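Local coordinates for biotin protein ligase-like protein of unknown function (Silicibacter sp., PDB 3BFM) that is of unknown function but resembles biotin protein ligases, the enzymes that attach biotin to their target proteins, at residues D25-K30 / A52-P57; A62-M67 / D121-G126; L97-A102 / L127-W132. All coordinates share one frame; numbering follows the deposited sequence.

Contact 1. Residues D25-K30 / A52-P57; sequences DLACQK and ALVLAP
Ala-52, the first residue of 52-57 to touch the helix, turns its methyl toward residues 25-30 and meets a second methyl there, Ala-52 CB lying 3.7 Å from Ala-27 CB. Two such short side chains add little thickness to the interface, so the CA atoms of this pair come within 6.3 Å and the helix lies close on the strand. Leu-53 follows with its side chain directed to the other face of the sheet, where it packs on Trp-163. Val-54 turns back to the helix. With its CG1 anti to the backbone N (chi1 173°), the CG2 branch is the one aimed at Ala-27; it touches both the methyl and the carbonyl oxygen of that residue, with Val-54 CG2 3.9 Å from Ala-27 CB and 3.7 Å from Ala-27 O. The join is wholly van der Waals, and all three touching residues are buried. Leu-55 again faces the far side, reaching Ile-171 of its own chain and Leu-11 of the second subunit, after which the chain leaves the strand and Pro-57 packs on Trp-174. The example illustrates how alanine allows a helix to sit close on a sheet in an alpha/beta domain of the biotin/lipoate ligase type. Helix 23-32 lies over strand 48-55 and both of its sheet neighbours, Ala-27 also touching Val-41 of strand 39-44 and Val-124 of strand 123-130, while helix 156-175 packs against the opposite face of the sheet.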
ATOM      1  N   ASP A  25      19.918   6.190  -2.649  1.00 16.64           N
ATOM      2  CA  ASP A  25      20.295   7.290  -1.744  1.00 21.55           C
ATOM      3  C   ASP A  25      19.112   8.164  -1.369  1.00 17.41           C
ATOM      4  O   ASP A  25      18.884   8.434  -0.172  1.00 20.14           O
ATOM      5  CB  ASP A  25      21.373   8.158  -2.374  1.00 23.32           C
ATOM      6  CG  ASP A  25      21.856   9.265  -1.435  1.00 33.43           C
ATOM      7  OD1 ASP A  25      22.782   8.987  -0.649  1.00 51.89           O
ATOM      8  OD2 ASP A  25      21.315  10.401  -1.485  1.00 50.36           O
ATOM      9  N   LEU A  26      18.350   8.595  -2.380  1.00 17.84           N
ATOM     10  CA  LEU A  26      17.206   9.475  -2.157  1.00 17.33           C
ATOM     11  C   LEU A  26      16.117   8.814  -1.310  1.00 19.89           C
ATOM     12  O   LEU A  26      15.540   9.432  -0.408  1.00 19.41           O
ATOM     13  CB  LEU A  26      16.607   9.935  -3.500  1.00 20.86           C
ATOM     14  CG  LEU A  26      15.452  10.956  -3.369  1.00 18.87           C
ATOM     15  CD1 LEU A  26      15.928  12.163  -2.555  1.00 23.45           C
ATOM     16  CD2 LEU A  26      14.876  11.337  -4.737  1.00 18.82           C
ATOM     17  N   ALA A  27      15.801   7.566  -1.626  1.00 16.85           N
ATOM     18  CA  ALA A  27      14.811   6.856  -0.815  1.00 15.32           C
ATOM     19  C   ALA A  27      15.233   6.784   0.654  1.00 16.84           C
ATOM     20  O   ALA A  27      14.397   6.958   1.547  1.00 18.11           O
ATOM     21  CB  ALA A  27      14.591   5.467  -1.365  1.00 15.45           C
ATOM     22  N   CYS A  28      16.504   6.505   0.913  1.00 17.10           N
ATOM     23  CA  CYS A  28      17.031   6.481   2.276  1.00 19.10           C
ATOM     24  C   CYS A  28      16.971   7.836   2.939  1.00 20.79           C
ATOM     25  O   CYS A  28      16.607   7.959   4.112  1.00 20.64           O
ATOM     26  CB  CYS A  28      18.486   6.007   2.287  1.00 20.12           C
ATOM     27  SG  CYS A  28      18.709   4.263   1.947  1.00 20.63           S
ATOM     28  N   GLN A  29      17.282   8.873   2.179  1.00 21.50           N
ATOM     29  CA  GLN A  29      17.219  10.247   2.685  0.50 22.25           C
ATOM     30  C   GLN A  29      15.788  10.599   3.047  1.00 23.00           C
ATOM     31  O   GLN A  29      15.511  11.095   4.134  1.00 24.14           O
ATOM     32  CB  GLN A  29      17.758  11.235   1.641  0.50 22.84           C
ATOM     33  CG  GLN A  29      17.911  12.653   2.153  0.50 25.24           C
ATOM     34  N   LYS A  30      14.863  10.319   2.133  1.00 22.62           N
ATOM     35  CA  LYS A  30      13.459  10.596   2.400  1.00 22.95           C
ATOM     36  C   LYS A  30      12.914   9.777   3.587  1.00 24.37           C
ATOM     37  O   LYS A  30      12.137  10.276   4.414  1.00 22.98           O
ATOM     38  CB  LYS A  30      12.627  10.398   1.148  1.00 24.70           C
ATOM     39  CG  LYS A  30      12.883  11.480   0.110  1.00 25.83           C
ATOM     40  CD  LYS A  30      11.864  11.495  -0.989  1.00 31.19           C
ATOM     41  CE  LYS A  30      11.971  12.789  -1.803  1.00 42.57           C
ATOM     42  NZ  LYS A  30      10.621  13.277  -2.211  1.00 50.98           N
ATOM     43  N   ALA A  52      14.101   2.154  -6.024  1.00 12.46           N
ATOM     44  CA  ALA A  52      14.245   1.860  -4.572  1.00 14.29           C
ATOM     45  C   ALA A  52      12.863   1.976  -3.949  1.00 14.84           C
ATOM     46  O   ALA A  52      12.112   2.868  -4.295  1.00 17.51           O
ATOM     47  CB  ALA A  52      15.283   2.779  -3.867  1.00 13.42           C
ATOM     48  N   LEU A  53      12.587   1.051  -3.027  1.00 15.76           N
ATOM     49  CA  LEU A  53      11.325   0.964  -2.269  0.70 17.59           C
ATOM     50  C   LEU A  53      11.562   1.261  -0.802  1.00 16.49           C
ATOM     51  O   LEU A  53      12.482   0.672  -0.187  1.00 15.56           O
ATOM     52  CB  LEU A  53      10.778  -0.454  -2.276  0.70 15.56           C
ATOM     53  CG  LEU A  53      10.833  -1.275  -3.544  0.70 19.15           C
ATOM     54  CD1 LEU A  53      10.263  -2.641  -3.201  0.70 23.43           C
ATOM     55  CD2 LEU A  53      10.028  -0.592  -4.646  0.70 17.91           C
ATOM     56  N   VAL A  54      10.714   2.132  -0.236  1.00 16.97           N
ATOM     57  CA  VAL A  54      10.708   2.405   1.212  1.00 17.38           C
ATOM     58  C   VAL A  54       9.658   1.491   1.852  1.00 17.72           C
ATOM     59  O   VAL A  54       8.486   1.456   1.407  1.00 20.54           O
ATOM     60  CB  VAL A  54      10.375   3.875   1.543  1.00 16.85           C
ATOM     61  CG1 VAL A  54      10.207   4.067   3.065  1.00 20.29           C
ATOM     62  CG2 VAL A  54      11.452   4.829   0.923  1.00 15.60           C
ATOM     63  N   LEU A  55      10.118   0.755   2.861  1.00 19.73           N
ATOM     64  CA  LEU A  55       9.326  -0.195   3.635  1.00 17.42           C
ATOM     65  C   LEU A  55       9.441   0.110   5.139  1.00 20.75           C
ATOM     66  O   LEU A  55      10.381   0.780   5.597  1.00 22.57           O
ATOM     67  CB  LEU A  55       9.846  -1.603   3.370  1.00 17.35           C
ATOM     68  CG  LEU A  55       9.934  -1.973   1.898  1.00 21.78           C
ATOM     69  CD1 LEU A  55      10.596  -3.334   1.677  1.00 29.46           C
ATOM     70  CD2 LEU A  55       8.522  -1.969   1.333  1.00 22.84           C
ATOM     71  N   ALA A  56       8.476  -0.386   5.901  1.00 23.85           N
ATOM     72  CA  ALA A  56       8.508  -0.278   7.357  1.00 25.52           C
ATOM     73  C   ALA A  56       7.876  -1.488   8.051  1.00 25.66           C
ATOM     74  O   ALA A  56       6.833  -1.366   8.684  1.00 29.00           O
ATOM     75  CB  ALA A  56       7.828   1.019   7.797  1.00 26.59           C
ATOM     76  N   PRO A  57       8.523  -2.663   7.969  1.00 26.48           N
ATOM     77  CA  PRO A  57       7.976  -3.854   8.626  1.00 28.33           C
ATOM     78  C   PRO A  57       8.140  -3.761  10.150  1.00 28.36           C
ATOM     79  O   PRO A  57       9.183  -3.349  10.656  1.00 26.40           O
ATOM     80  CB  PRO A  57       8.796  -4.995   8.043  1.00 29.73           C
ATOM     81  CG  PRO A  57      10.089  -4.375   7.655  1.00 29.38           C
ATOM     82  CD  PRO A  57       9.821  -2.926   7.316  1.00 24.36           C
TER

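Contact 2. Residues A62-M67 / D121-G126; sequences AKAMAM and DWLVVG
A type I beta turn from Ala-64 to Met-67, leading into helix 67-82, rests on strand 123-130 of the central sheet, with Leu-123 as the residue that meets both ends of the turn. A backbone hydrogen bond from Met-67 N to Ala-64 O, 3.0 Å long, closes the turn. Leu-123 holds its CG anti to its own backbone N (chi1 -166°), which carries the two methyls out from the strand until one meets each end residue of the turn. One branch takes the first residue, with Leu-123 CD1 3.8 Å from Ala-64 CB and 3.6 Å from Ala-64 O, the same oxygen that accepts the turn bond. The other branch takes the last residue, Leu-123 CD2 lying 3.8 Å from Met-67 CB. Met-67, a selenomethionine, offers mainly the root of its side chain; bends at chi2 and chi3 lead the selenium end away from the strand. Further along, Val-125 makes a looser contact, its CG2 4.2 Å from Met-67 CB. An alanine in place of Leu-123 would probably leave Ala-64 and Met-67 facing a gap where the two methyls had been, with much of the turn's apolar support on the strand lost. Here the principle is that one branched side chain can meet both end residues of a turn. Around it, Leu-123 packs on Ile-109 and Val-125 on Leu-107 of strand 102-111, the selenomethionine Met-67 runs on to Ile-171 and Trp-174 of helix 156-175, and Val-124 points to the other face of the sheet, against helix 23-32.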
ATOM      1  N   ALA A  62      16.685  -8.163  12.558  1.00 22.55           N
ATOM      2  CA  ALA A  62      17.022  -9.545  12.237  1.00 23.37           C
ATOM      3  C   ALA A  62      16.046 -10.195  11.249  1.00 23.00           C
ATOM      4  O   ALA A  62      16.451 -10.811  10.245  1.00 24.63           O
ATOM      5  CB  ALA A  62      17.094 -10.352  13.535  1.00 23.15           C
ATOM      6  N   LYS A  63      14.762  -9.996  11.527  1.00 21.79           N
ATOM      7  CA  LYS A  63      13.660 -10.510  10.726  1.00 20.67           C
ATOM      8  C   LYS A  63      13.277  -9.647   9.528  1.00 19.59           C
ATOM      9  O   LYS A  63      12.684 -10.151   8.544  1.00 19.29           O
ATOM     10  CB  LYS A  63      12.459 -10.740  11.626  1.00 25.05           C
ATOM     11  CG  LYS A  63      12.806 -11.769  12.705  1.00 30.18           C
ATOM     12  CD  LYS A  63      11.635 -12.616  13.104  1.00 43.52           C
ATOM     13  CE  LYS A  63      12.090 -13.744  14.022  1.00 46.70           C
ATOM     14  NZ  LYS A  63      12.854 -14.821  13.297  1.00 41.87           N
ATOM     15  N   ALA A  64      13.589  -8.357   9.598  1.00 21.00           N
ATOM     16  CA  ALA A  64      13.230  -7.417   8.529  1.00 20.62           C
ATOM     17  C   ALA A  64      14.145  -7.607   7.315  1.00 19.97           C
ATOM     18  O   ALA A  64      13.781  -7.221   6.182  1.00 23.49           O
ATOM     19  CB  ALA A  64      13.315  -5.964   9.032  1.00 19.61           C
HETATM   20  N   MSE A  65      15.340  -8.162   7.553  1.00 19.73           N
HETATM   21  CA  MSE A  65      16.274  -8.504   6.473  1.00 17.54           C
HETATM   22  C   MSE A  65      15.663  -9.401   5.378  1.00 17.44           C
HETATM   23  O   MSE A  65      16.173  -9.391   4.258  1.00 16.49           O
HETATM   24  CB  MSE A  65      17.513  -9.186   7.042  1.00 18.77           C
HETATM   25  CG  MSE A  65      18.334  -8.366   7.989  1.00 19.87           C
HETATM   26 SE   MSE A  65      18.737  -6.530   7.279  0.75 19.08          SE
HETATM   27  CE  MSE A  65      19.740  -6.975   5.819  1.00 14.49           C
ATOM     28  N   ALA A  66      14.610 -10.164   5.695  1.00 16.75           N
ATOM     29  CA  ALA A  66      13.878 -10.972   4.705  1.00 18.04           C
ATOM     30  C   ALA A  66      13.366 -10.126   3.537  1.00 15.00           C
ATOM     31  O   ALA A  66      12.994 -10.656   2.476  1.00 16.29           O
ATOM     32  CB  ALA A  66      12.734 -11.722   5.377  1.00 17.13           C
HETATM   33  N   MSE A  67      13.330  -8.808   3.707  1.00 18.53           N
HETATM   34  CA  MSE A  67      12.872  -7.971   2.607  1.00 19.41           C
HETATM   35  C   MSE A  67      13.807  -8.090   1.386  1.00 17.86           C
HETATM   36  O   MSE A  67      13.374  -7.911   0.232  1.00 18.52           O
HETATM   37  CB  MSE A  67      12.751  -6.490   3.041  1.00 20.97           C
HETATM   38  CG  MSE A  67      11.641  -6.241   4.101  1.00 16.33           C
HETATM   39 SE   MSE A  67       9.872  -6.659   3.416  0.75 21.29          SE
HETATM   40  CE  MSE A  67       9.796  -8.520   4.284  1.00 20.72           C
ATOM     41  N   ASP A 121      12.906   2.015  12.017  1.00 20.99           N
ATOM     42  CA  ASP A 121      11.881   2.993  11.634  1.00 22.17           C
ATOM     43  C   ASP A 121      11.620   2.873  10.152  1.00 22.99           C
ATOM     44  O   ASP A 121      10.582   3.288   9.669  1.00 25.14           O
ATOM     45  CB  ASP A 121      12.347   4.407  11.915  1.00 22.91           C
ATOM     46  CG  ASP A 121      12.523   4.710  13.411  1.00 31.80           C
ATOM     47  OD1 ASP A 121      11.938   4.012  14.264  1.00 35.96           O
ATOM     48  OD2 ASP A 121      13.260   5.673  13.715  1.00 43.50           O
ATOM     49  N   TRP A 122      12.613   2.367   9.422  1.00 19.52           N
ATOM     50  CA  TRP A 122      12.498   2.225   7.967  1.00 19.02           C
ATOM     51  C   TRP A 122      13.504   1.253   7.431  1.00 18.29           C
ATOM     52  O   TRP A 122      14.547   1.021   8.024  1.00 17.73           O
ATOM     53  CB  TRP A 122      12.632   3.563   7.247  1.00 19.00           C
ATOM     54  CG  TRP A 122      13.907   4.276   7.491  1.00 17.25           C
ATOM     55  CD1 TRP A 122      14.112   5.299   8.397  1.00 17.71           C
ATOM     56  CD2 TRP A 122      15.166   4.095   6.812  1.00 20.42           C
ATOM     57  NE1 TRP A 122      15.393   5.723   8.336  1.00 21.02           N
ATOM     58  CE2 TRP A 122      16.070   5.013   7.379  1.00 20.04           C
ATOM     59  CE3 TRP A 122      15.625   3.228   5.816  1.00 17.63           C
ATOM     60  CZ2 TRP A 122      17.383   5.097   6.972  1.00 22.09           C
ATOM     61  CZ3 TRP A 122      16.936   3.327   5.398  1.00 18.66           C
ATOM     62  CH2 TRP A 122      17.803   4.250   5.988  1.00 21.68           C
ATOM     63  N   LEU A 123      13.190   0.743   6.238  1.00 19.85           N
ATOM     64  CA  LEU A 123      14.073  -0.083   5.475  1.00 18.66           C
ATOM     65  C   LEU A 123      13.889   0.275   3.997  1.00 16.90           C
ATOM     66  O   LEU A 123      12.786   0.564   3.574  1.00 16.48           O
ATOM     67  CB  LEU A 123      13.703  -1.533   5.733  1.00 23.25           C
ATOM     68  CG  LEU A 123      14.686  -2.603   5.306  1.00 30.33           C
ATOM     69  CD1 LEU A 123      14.780  -3.733   6.356  1.00 33.76           C
ATOM     70  CD2 LEU A 123      14.316  -3.151   3.918  1.00 38.11           C
ATOM     71  N   VAL A 124      14.970   0.282   3.240  1.00 17.38           N
ATOM     72  CA  VAL A 124      14.902   0.559   1.794  1.00 14.97           C
ATOM     73  C   VAL A 124      15.578  -0.560   1.047  1.00 15.76           C
ATOM     74  O   VAL A 124      16.663  -0.993   1.440  1.00 18.44           O
ATOM     75  CB  VAL A 124      15.618   1.893   1.433  1.00 16.44           C
ATOM     76  CG1 VAL A 124      15.800   2.058  -0.076  1.00 17.70           C
ATOM     77  CG2 VAL A 124      14.860   3.086   2.047  1.00 13.02           C
ATOM     78  N   VAL A 125      14.919  -1.044  -0.003  1.00 17.17           N
ATOM     79  CA  VAL A 125      15.529  -1.994  -0.941  1.00 15.16           C
ATOM     80  C   VAL A 125      15.710  -1.341  -2.286  1.00 15.80           C
ATOM     81  O   VAL A 125      14.766  -0.798  -2.848  1.00 15.34           O
ATOM     82  CB  VAL A 125      14.677  -3.274  -1.081  1.00 14.45           C
ATOM     83  CG1 VAL A 125      15.252  -4.175  -2.167  1.00 17.16           C
ATOM     84  CG2 VAL A 125      14.626  -3.952   0.238  1.00 18.88           C
ATOM     85  N   GLY A 126      16.914  -1.411  -2.829  1.00 15.68           N
ATOM     86  CA  GLY A 126      17.204  -0.776  -4.098  1.00 19.31           C
ATOM     87  C   GLY A 126      17.593  -1.782  -5.149  1.00 18.53           C
ATOM     88  O   GLY A 126      18.253  -2.779  -4.828  1.00 23.08           O
TER

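Contact 3. Residues L97-A102 / L127-W132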
ATOM      1  N   LEU A  97      22.562  -9.978  -8.584  1.00 18.09           N
ATOM      2  CA  LEU A  97      21.663 -10.657  -9.494  1.00 15.90           C
ATOM      3  C   LEU A  97      22.478 -11.368 -10.556  1.00 18.66           C
ATOM      4  O   LEU A  97      23.523 -10.877 -10.931  1.00 17.07           O
ATOM      5  CB  LEU A  97      20.677  -9.647 -10.161  1.00 18.51           C
ATOM      6  CG  LEU A  97      19.681  -8.966  -9.231  1.00 22.38           C
ATOM      7  CD1 LEU A  97      18.889  -7.770  -9.901  1.00 19.84           C
ATOM      8  CD2 LEU A  97      18.695  -9.993  -8.678  1.00 23.50           C
ATOM      9  N   ARG A  98      21.991 -12.502 -11.049  1.00 19.57           N
ATOM     10  CA  ARG A  98      22.632 -13.171 -12.161  1.00 22.24           C
ATOM     11  C   ARG A  98      21.632 -13.473 -13.229  1.00 20.48           C
ATOM     12  O   ARG A  98      20.537 -13.943 -12.945  1.00 22.92           O
ATOM     13  CB  ARG A  98      23.302 -14.479 -11.734  1.00 23.88           C
ATOM     14  CG  ARG A  98      24.440 -14.287 -10.732  1.00 27.94           C
ATOM     15  CD  ARG A  98      25.525 -15.330 -10.880  1.00 30.77           C
ATOM     16  NE  ARG A  98      26.696 -14.867 -10.141  1.00 27.83           N
ATOM     17  CZ  ARG A  98      27.908 -14.622 -10.639  1.00 37.89           C
ATOM     18  NH1 ARG A  98      28.231 -14.885 -11.906  1.00 34.59           N
ATOM     19  NH2 ARG A  98      28.851 -14.165  -9.819  1.00 47.85           N
ATOM     20  N   ILE A  99      22.011 -13.173 -14.469  1.00 20.10           N
ATOM     21  CA  ILE A  99      21.163 -13.470 -15.616  1.00 21.37           C
ATOM     22  C   ILE A  99      21.969 -14.359 -16.533  1.00 21.09           C
ATOM     23  O   ILE A  99      23.102 -14.015 -16.880  1.00 23.77           O
ATOM     24  CB  ILE A  99      20.663 -12.160 -16.301  1.00 22.10           C
ATOM     25  CG1 ILE A  99      19.778 -11.404 -15.293  1.00 25.22           C
ATOM     26  CG2 ILE A  99      19.894 -12.474 -17.545  1.00 26.70           C
ATOM     27  CD1 ILE A  99      19.179 -10.058 -15.797  1.00 27.75           C
ATOM     28  N   ASN A 100      21.395 -15.514 -16.866  1.00 24.60           N
ATOM     29  CA  ASN A 100      22.104 -16.578 -17.596  1.00 24.25           C
ATOM     30  C   ASN A 100      23.493 -16.836 -17.021  1.00 25.33           C
ATOM     31  O   ASN A 100      24.463 -17.011 -17.755  1.00 29.70           O
ATOM     32  CB  ASN A 100      22.176 -16.204 -19.085  1.00 25.09           C
ATOM     33  CG  ASN A 100      20.802 -16.044 -19.729  1.00 25.03           C
ATOM     34  OD1 ASN A 100      19.857 -16.765 -19.417  1.00 27.87           O
ATOM     35  ND2 ASN A 100      20.691 -15.085 -20.638  1.00 32.13           N
ATOM     36  N   GLY A 101      23.594 -16.848 -15.692  1.00 25.18           N
ATOM     37  CA  GLY A 101      24.820 -17.167 -14.984  1.00 27.48           C
ATOM     38  C   GLY A 101      25.803 -16.035 -14.782  1.00 27.25           C
ATOM     39  O   GLY A 101      26.792 -16.210 -14.072  1.00 30.40           O
ATOM     40  N   ALA A 102      25.540 -14.882 -15.389  1.00 24.98           N
ATOM     41  CA  ALA A 102      26.431 -13.731 -15.337  1.00 24.68           C
ATOM     42  C   ALA A 102      25.894 -12.632 -14.433  1.00 25.03           C
ATOM     43  O   ALA A 102      24.707 -12.323 -14.452  1.00 21.48           O
ATOM     44  CB  ALA A 102      26.647 -13.173 -16.720  1.00 24.41           C
ATOM     45  N   LEU A 127      17.161  -1.523  -6.382  1.00 16.10           N
ATOM     46  CA  LEU A 127      17.503  -2.315  -7.532  1.00 14.04           C
ATOM     47  C   LEU A 127      18.418  -1.469  -8.435  1.00 16.84           C
ATOM     48  O   LEU A 127      18.138  -0.284  -8.673  1.00 15.14           O
ATOM     49  CB  LEU A 127      16.200  -2.693  -8.281  1.00 15.99           C
ATOM     50  CG  LEU A 127      16.389  -3.377  -9.631  1.00 17.28           C
ATOM     51  CD1 LEU A 127      17.112  -4.739  -9.443  1.00 15.66           C
ATOM     52  CD2 LEU A 127      15.044  -3.558 -10.418  1.00 17.13           C
ATOM     53  N   ASP A 128      19.542  -2.049  -8.865  1.00 15.32           N
ATOM     54  CA  ASP A 128      20.361  -1.457  -9.916  1.00 18.09           C
ATOM     55  C   ASP A 128      20.506  -2.524 -11.023  1.00 16.53           C
ATOM     56  O   ASP A 128      20.963  -3.630 -10.762  1.00 22.06           O
ATOM     57  CB  ASP A 128      21.719  -1.050  -9.387  1.00 20.88           C
ATOM     58  CG  ASP A 128      21.678   0.230  -8.536  1.00 33.09           C
ATOM     59  OD1 ASP A 128      21.110   0.223  -7.421  1.00 44.94           O
ATOM     60  OD2 ASP A 128      22.266   1.242  -8.977  1.00 50.74           O
ATOM     61  N   LEU A 129      20.079  -2.198 -12.240  1.00 17.96           N
ATOM     62  CA  LEU A 129      20.110  -3.160 -13.304  1.00 16.51           C
ATOM     63  C   LEU A 129      20.673  -2.518 -14.563  1.00 17.37           C
ATOM     64  O   LEU A 129      20.069  -1.566 -15.113  1.00 17.00           O
ATOM     65  CB  LEU A 129      18.697  -3.724 -13.561  1.00 16.61           C
ATOM     66  CG  LEU A 129      18.491  -4.825 -14.595  1.00 15.79           C
ATOM     67  CD1 LEU A 129      19.062  -6.156 -14.060  1.00 20.46           C
ATOM     68  CD2 LEU A 129      17.002  -5.037 -15.010  1.00 18.05           C
ATOM     69  N   PRO A 130      21.823  -3.025 -15.020  1.00 15.51           N
ATOM     70  CA  PRO A 130      22.321  -2.575 -16.310  1.00 18.85           C
ATOM     71  C   PRO A 130      21.520  -3.098 -17.471  1.00 16.23           C
ATOM     72  O   PRO A 130      21.186  -4.254 -17.508  1.00 16.42           O
ATOM     73  CB  PRO A 130      23.733  -3.133 -16.339  1.00 18.81           C
ATOM     74  CG  PRO A 130      23.702  -4.340 -15.481  1.00 21.02           C
ATOM     75  CD  PRO A 130      22.705  -4.044 -14.409  1.00 19.63           C
ATOM     76  N   LEU A 131      21.213  -2.220 -18.424  1.00 16.46           N
ATOM     77  CA  LEU A 131      20.397  -2.581 -19.580  1.00 17.12           C
ATOM     78  C   LEU A 131      21.293  -2.798 -20.791  1.00 17.56           C
ATOM     79  O   LEU A 131      21.126  -3.779 -21.489  1.00 19.90           O
ATOM     80  CB  LEU A 131      19.383  -1.498 -19.846  1.00 20.01           C
ATOM     81  CG  LEU A 131      18.385  -1.252 -18.711  1.00 18.21           C
ATOM     82  CD1 LEU A 131      17.471  -0.056 -19.116  1.00 23.03           C
ATOM     83  CD2 LEU A 131      17.546  -2.470 -18.384  1.00 15.80           C
ATOM     84  N   TRP A 132      22.223  -1.884 -21.029  1.00 15.50           N
ATOM     85  CA  TRP A 132      23.312  -2.080 -21.986  1.00 17.52           C
ATOM     86  C   TRP A 132      24.637  -1.988 -21.238  1.00 20.26           C
ATOM     87  O   TRP A 132      24.714  -1.328 -20.207  1.00 20.64           O
ATOM     88  CB  TRP A 132      23.305  -0.968 -23.017  1.00 19.94           C
ATOM     89  CG  TRP A 132      22.092  -0.986 -23.879  1.00 19.77           C
ATOM     90  CD1 TRP A 132      21.134  -0.033 -23.933  1.00 24.19           C
ATOM     91  CD2 TRP A 132      21.723  -1.983 -24.843  1.00 23.32           C
ATOM     92  NE1 TRP A 132      20.199  -0.377 -24.855  1.00 22.63           N
ATOM     93  CE2 TRP A 132      20.538  -1.566 -25.425  1.00 16.05           C
ATOM     94  CE3 TRP A 132      22.297  -3.183 -25.278  1.00 19.31           C
ATOM     95  CZ2 TRP A 132      19.872  -2.324 -26.408  1.00 20.94           C
ATOM     96  CZ3 TRP A 132      21.648  -3.932 -26.239  1.00 25.56           C
ATOM     97  CH2 TRP A 132      20.444  -3.497 -26.798  1.00 23.60           C
TER
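Leu-97 and Leu-127 each direct their CG by the first torsion: Leu-97 sets it beside the backbone N and anti to the carbonyl carbon (chi1 -66°), whereas Leu-127 sets it anti to the backbone N (chi1 172°), which swings its methyls to the Leu-97 side, and the two CD1 methyls then meet. The setting is a beta hairpin at one side of the mixed sheet, strands 96-99 and 102-111 joined by a type I' turn from Ile-99 to Ala-102. Strand 102-111 lies between strand 96-99 and strand 123-130, which makes this a contact between second neighbours. The short strand axes are 9.7 Å apart at their closest and run in roughly the same direction, 29° from parallel, a distance that only side chains can bridge. The two leucines do so at about a right angle, methyl against methyl, with Leu-97 CD1 3.5 Å from Leu-127 CD1. Leu-129 completes the patch more loosely: its CD1 stands 4.3 Å from Ile-99 CD1, and a little farther still from the Leu-97 methyl. All four residues are buried, and Phe-75 of helix 67-82 lies against Leu-97, Leu-127 and Leu-129 alike, a case of side chains meeting across an intervening strand beneath a shared helix. The turn itself carries positive phi at Asn-100 and Gly-101, and Asn-100 is tied to Glu-149 and to the backbone of Ala-88. Arg-98 reaches along to the turn, its NH1 giving a fairly straight 2.9 Å bond to Gly-101 O, which lies nearly in the guanidinium plane.

Overall arrangement
All three contacts meet on one seven-stranded mixed sheet in the part of the chain that belongs to the biotin/lipoate ligase family. Contacts 1 and 2 have centres 10 Å apart and are joined through adjacent strands 48-55 and 123-130, where probable backbone hydrogen bonds link Leu-55 N to Leu-123 O and Leu-53 N to Val-125 O. Contact 3 lies about 22 Å from the centre of each, across the middle of the chain. Along the sequence contact 1 closes first; contacts 2 and 3 then interleave. Strand 123-130 is shared by contacts 2 and 3 and is hydrogen-bonded to the strand of contact 1, with helix 23-32 on one face of the sheet and helices 67-82 and 156-175 on the other.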